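Local coordinates for hypothetical bacterial 6-phosphogluconolactonase (Bacteroides fragilis, PDB 3SCY), which is a seven-bladed beta-propeller of the lactonase family that probably hydrolyses 6-phosphogluconolactone, at residues 217-221 with 222-226; 245-248 with 249-252. All blocks are in the same frame, centred on the assembly; numbering follows the deposited sequence. Where two conformers were deposited one is given.

Contact 1: 217-221 with 222-226; sequences IFNSD and GKFAY
N219 turns its carboxamide inward across the mouth of a tight turn, where the backbone N of F224 donates to its OD1 at 3.0 Å, from above the amide plane rather than along a lone pair. A weaker bond reaches the same OD1 from the backbone N of K223. With chi1 at 75°, CG lies between the backbone N and the carbonyl carbon, which swings the amide back over the turn. Its other end, ND2, gives a hydrogen bond to D221 OD1 at 2.8 Å and sits at the edge of the F224 ring, in its plane, the amide and ring planes standing 73° apart. D221 OD1 takes a second bond, from K223 N at 3.1 Å; the two donors arrive from opposite faces of the carboxylate and so fix its rotation. The aliphatic part of K223 runs past this carboxylate, CD lying 3.3 Å from D221 OD2. G222, with positive phi, suits the last place of the type I turn from N219, closed by its N on N219 O. Beyond the turn, N219 N bonds to F224 O, and I217 and Y226 form a hydrogen-bonded pair with I217 CG1 4.0 Å from Y226 CB. On the other face, F218 CD1 packs on A225 CB at 3.8 Å. This is a beta hairpin joining the first two strands, 213-218 and 224-229, of one four-stranded propeller blade.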
loop_
_atom_site.group_PDB
_atom_site.type_symbol
_atom_site.label_atom_id
_atom_site.label_comp_id
_atom_site.label_asym_id
_atom_site.label_seq_id
_atom_site.Cartn_x
_atom_site.Cartn_y
_atom_site.Cartn_z
ATOM N N ILE A 217 -6.766 -0.951 -5.217
ATOM C CA ILE A 217 -6.680 -2.401 -5.117
ATOM C C ILE A 217 -7.578 -3.025 -6.179
ATOM O O ILE A 217 -8.483 -2.364 -6.718
ATOM C CB ILE A 217 -7.015 -2.965 -3.727
ATOM C CG1 ILE A 217 -8.473 -2.548 -3.342
ATOM C CG2 ILE A 217 -5.978 -2.508 -2.665
ATOM C CD1 ILE A 217 -9.051 -3.268 -2.150
ATOM N N PHE A 218 -7.341 -4.301 -6.449
ATOM C CA PHE A 218 -8.134 -5.104 -7.386
ATOM C C PHE A 218 -8.727 -6.262 -6.658
ATOM O O PHE A 218 -8.122 -6.737 -5.688
ATOM C CB PHE A 218 -7.259 -5.658 -8.539
ATOM C CG PHE A 218 -6.700 -4.547 -9.381
ATOM C CD1 PHE A 218 -7.414 -4.051 -10.463
ATOM C CD2 PHE A 218 -5.488 -3.950 -9.051
ATOM C CE1 PHE A 218 -6.917 -2.972 -11.208
ATOM C CE2 PHE A 218 -4.986 -2.894 -9.808
ATOM C CZ PHE A 218 -5.717 -2.400 -10.857
ATOM N N ASN A 219 -9.849 -6.790 -7.164
ATOM C CA ASN A 219 -10.376 -8.004 -6.545
ATOM C C ASN A 219 -9.568 -9.223 -7.062
ATOM O O ASN A 219 -8.701 -9.071 -7.934
ATOM C CB ASN A 219 -11.887 -8.163 -6.753
ATOM C CG ASN A 219 -12.254 -8.600 -8.138
ATOM O OD1 ASN A 219 -11.572 -8.268 -9.112
ATOM N ND2 ASN A 219 -13.296 -9.388 -8.245
ATOM N N SER A 220 -9.871 -10.414 -6.532
ATOM C CA SER A 220 -9.123 -11.637 -6.852
ATOM C C SER A 220 -9.148 -12.030 -8.331
ATOM O O SER A 220 -8.116 -12.474 -8.823
ATOM C CB SER A 220 -9.608 -12.818 -6.020
ATOM O OG SER A 220 -10.993 -13.053 -6.202
ATOM N N ASP A 221 -10.276 -11.897 -9.019
ATOM C CA ASP A 221 -10.314 -12.302 -10.431
ATOM C C ASP A 221 -9.901 -11.149 -11.362
ATOM O O ASP A 221 -9.831 -11.348 -12.573
ATOM C CB ASP A 221 -11.682 -12.893 -10.829
ATOM C CG ASP A 221 -12.887 -11.988 -10.713
ATOM O OD1 ASP A 221 -12.703 -10.767 -10.588
ATOM O OD2 ASP A 221 -14.023 -12.500 -10.819
ATOM N N GLY A 222 -9.631 -9.976 -10.785
ATOM C CA GLY A 222 -9.199 -8.785 -11.516
ATOM C C GLY A 222 -10.269 -8.116 -12.367
ATOM O O GLY A 222 -9.931 -7.412 -13.313
ATOM N N LYS A 223 -11.565 -8.321 -12.054
ATOM C CA LYS A 223 -12.688 -7.716 -12.794
ATOM C C LYS A 223 -13.186 -6.414 -12.146
ATOM O O LYS A 223 -13.966 -5.678 -12.755
ATOM C CB LYS A 223 -13.860 -8.712 -12.922
ATOM C CG LYS A 223 -13.541 -9.874 -13.863
ATOM C CD LYS A 223 -14.536 -11.053 -13.751
ATOM C CE LYS A 223 -15.926 -10.828 -14.317
ATOM N NZ LYS A 223 -16.842 -10.183 -13.329
ATOM N N PHE A 224 -12.757 -6.133 -10.904
ATOM C CA PHE A 224 -13.157 -4.922 -10.204
ATOM C C PHE A 224 -11.962 -4.314 -9.520
ATOM O O PHE A 224 -11.048 -5.042 -9.117
ATOM C CB PHE A 224 -14.238 -5.206 -9.155
ATOM C CG PHE A 224 -15.538 -5.697 -9.741
ATOM C CD1 PHE A 224 -16.408 -4.818 -10.373
ATOM C CD2 PHE A 224 -15.856 -7.045 -9.728
ATOM C CE1 PHE A 224 -17.598 -5.277 -10.948
ATOM C CE2 PHE A 224 -17.050 -7.509 -10.297
ATOM C CZ PHE A 224 -17.905 -6.624 -10.915
ATOM N N ALA A 225 -11.964 -2.987 -9.405
ATOM C CA ALA A 225 -10.938 -2.248 -8.683
ATOM C C ALA A 225 -11.619 -1.306 -7.713
ATOM O O ALA A 225 -12.770 -0.900 -7.920
ATOM C CB ALA A 225 -10.040 -1.484 -9.644
ATOM N N TYR A 226 -10.915 -0.946 -6.645
ATOM C CA TYR A 226 -11.465 -0.081 -5.607
ATOM C C TYR A 226 -10.436 0.934 -5.205
ATOM O O TYR A 226 -9.278 0.581 -4.964
ATOM C CB TYR A 226 -11.922 -0.903 -4.388
ATOM C CG TYR A 226 -12.971 -1.918 -4.767
ATOM C CD1 TYR A 226 -14.327 -1.597 -4.726
ATOM C CD2 TYR A 226 -12.615 -3.215 -5.120
ATOM C CE1 TYR A 226 -15.297 -2.517 -5.129
ATOM C CE2 TYR A 226 -13.572 -4.142 -5.525
ATOM C CZ TYR A 226 -14.912 -3.795 -5.508
ATOM O OH TYR A 226 -15.841 -4.729 -5.885
#

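Contact 2: 245-248 with 249-252; sequences LDEI and QTVA
E247 and T250 meet on the exposed side of the strand, with E247 OE2 2.9 Å from T250 OG1. The two side chains approach at a slant, and both residue types suit a solvent-facing edge where polar ends can also be hydrated. E247 places its carboxylate there by an extended chain: CG is anti to the backbone N (chi1 -176°), and the chain stays stretched beyond it toward the threonine. T250 turns OG1 to the side of its own backbone N, chi1 -64°, bringing the hydroxyl to that carboxylate. Between these two residues the backbone is displaced: I248 and Q249 both face A237 of strand 234-241, a classic beta bulge that inserts one extra residue into this strand. The bulge interrupts the simple alternation of sides, which is why E247 and T250, three positions apart, can meet on one side. I248 has a psi of -22°, well away from an extended strand value, and its CG1 comes within 3.5 Å of Q249 N. The Q249 chain is extended, and its OE1 accepts a hydrogen bond from L296 N. Farther out, the aliphatic I248 packs on F224 of strand 224-229, while E247 and T250 both touch I236. Strand 244-252 is the fourth strand of its blade, an edge strand paired with 234-241, and reaches strand 296-303 of another blade through Q249.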
loop_
_atom_site.group_PDB
_atom_site.type_symbol
_atom_site.label_atom_id
_atom_site.label_comp_id
_atom_site.label_asym_id
_atom_site.label_seq_id
_atom_site.Cartn_x
_atom_site.Cartn_y
_atom_site.Cartn_z
ATOM N N LEU A 245 -10.735 1.338 -16.628
ATOM C CA LEU A 245 -11.387 1.499 -15.340
ATOM C C LEU A 245 -12.707 2.195 -15.607
ATOM O O LEU A 245 -12.690 3.337 -16.079
ATOM C CB LEU A 245 -10.560 2.336 -14.342
ATOM C CG LEU A 245 -9.364 1.701 -13.658
ATOM C CD1 LEU A 245 -8.656 2.752 -12.823
ATOM C CD2 LEU A 245 -9.793 0.559 -12.744
ATOM N N ASP A 246 -13.841 1.530 -15.330
ATOM C CA ASP A 246 -15.159 2.124 -15.514
ATOM C C ASP A 246 -15.834 2.268 -14.143
ATOM O O ASP A 246 -16.093 1.271 -13.477
ATOM C CB ASP A 246 -15.997 1.267 -16.481
ATOM C CG ASP A 246 -17.360 1.824 -16.849
ATOM O OD1 ASP A 246 -17.534 3.066 -16.792
ATOM O OD2 ASP A 246 -18.239 1.026 -17.243
ATOM N N GLU A 247 -16.104 3.517 -13.712
ATOM C CA GLU A 247 -16.716 3.795 -12.420
ATOM C C GLU A 247 -18.140 3.207 -12.345
ATOM O O GLU A 247 -18.957 3.453 -13.241
ATOM C CB GLU A 247 -16.716 5.316 -12.172
ATOM C CG GLU A 247 -17.237 5.755 -10.814
ATOM C CD GLU A 247 -16.948 7.196 -10.435
ATOM O OE1 GLU A 247 -15.929 7.755 -10.905
ATOM O OE2 GLU A 247 -17.711 7.742 -9.604
ATOM N N ILE A 248 -18.433 2.427 -11.281
ATOM C CA ILE A 248 -19.772 1.838 -11.100
ATOM C C ILE A 248 -20.468 2.368 -9.849
ATOM O O ILE A 248 -21.697 2.298 -9.776
ATOM C CB ILE A 248 -19.792 0.289 -11.105
ATOM C CG1 ILE A 248 -18.851 -0.294 -10.015
ATOM C CG2 ILE A 248 -19.435 -0.243 -12.522
ATOM C CD1 ILE A 248 -18.845 -1.822 -9.833
ATOM N N GLN A 249 -19.702 2.880 -8.874
ATOM C CA GLN A 249 -20.245 3.348 -7.611
ATOM C C GLN A 249 -19.265 4.198 -6.846
ATOM O O GLN A 249 -18.051 3.943 -6.896
ATOM C CB GLN A 249 -20.616 2.131 -6.750
ATOM C CG GLN A 249 -21.611 2.417 -5.621
ATOM C CD GLN A 249 -21.733 1.257 -4.675
ATOM O OE1 GLN A 249 -20.913 0.341 -4.664
ATOM N NE2 GLN A 249 -22.751 1.282 -3.830
ATOM N N THR A 250 -19.795 5.182 -6.085
ATOM C CA THR A 250 -19.045 5.984 -5.115
ATOM C C THR A 250 -19.781 5.838 -3.784
ATOM O O THR A 250 -20.992 6.073 -3.740
ATOM C CB THR A 250 -18.904 7.462 -5.528
ATOM O OG1 THR A 250 -18.143 7.573 -6.722
ATOM C CG2 THR A 250 -18.235 8.311 -4.443
ATOM N N VAL A 251 -19.061 5.463 -2.704
ATOM C CA VAL A 251 -19.626 5.333 -1.353
ATOM C C VAL A 251 -18.779 6.142 -0.382
ATOM O O VAL A 251 -17.616 6.402 -0.639
ATOM C CB VAL A 251 -19.795 3.871 -0.856
ATOM C CG1 VAL A 251 -20.765 3.090 -1.734
ATOM C CG2 VAL A 251 -18.450 3.144 -0.762
ATOM N N ALA A 252 -19.366 6.531 0.747
ATOM C CA ALA A 252 -18.665 7.279 1.758
ATOM C C ALA A 252 -18.004 6.352 2.750
ATOM O O ALA A 252 -18.689 5.585 3.425
ATOM C CB ALA A 252 -19.643 8.193 2.487
#

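How the contacts relate
Both contacts belong to the same four-stranded blade, contact 1 on its first two strands and contact 2 on its last, with their centres 13 Å apart. Contact 1 is partly buried: polar groups hold its turn, while F224, A225 and Y226 are buried in the strand that follows. Contact 2 lies at the surface and farther from the chain's centre, its character set by a bulge and charged or polar side chains. They meet through apolar packing over strand 234-241, which lies between them in the sheet: F224 and A225, adjacent residues whose side chains leave on opposite faces, meet I248 (CE1 to CD1, 3.8 Å) and L245 (CB to CD2, 3.7 Å) respectively.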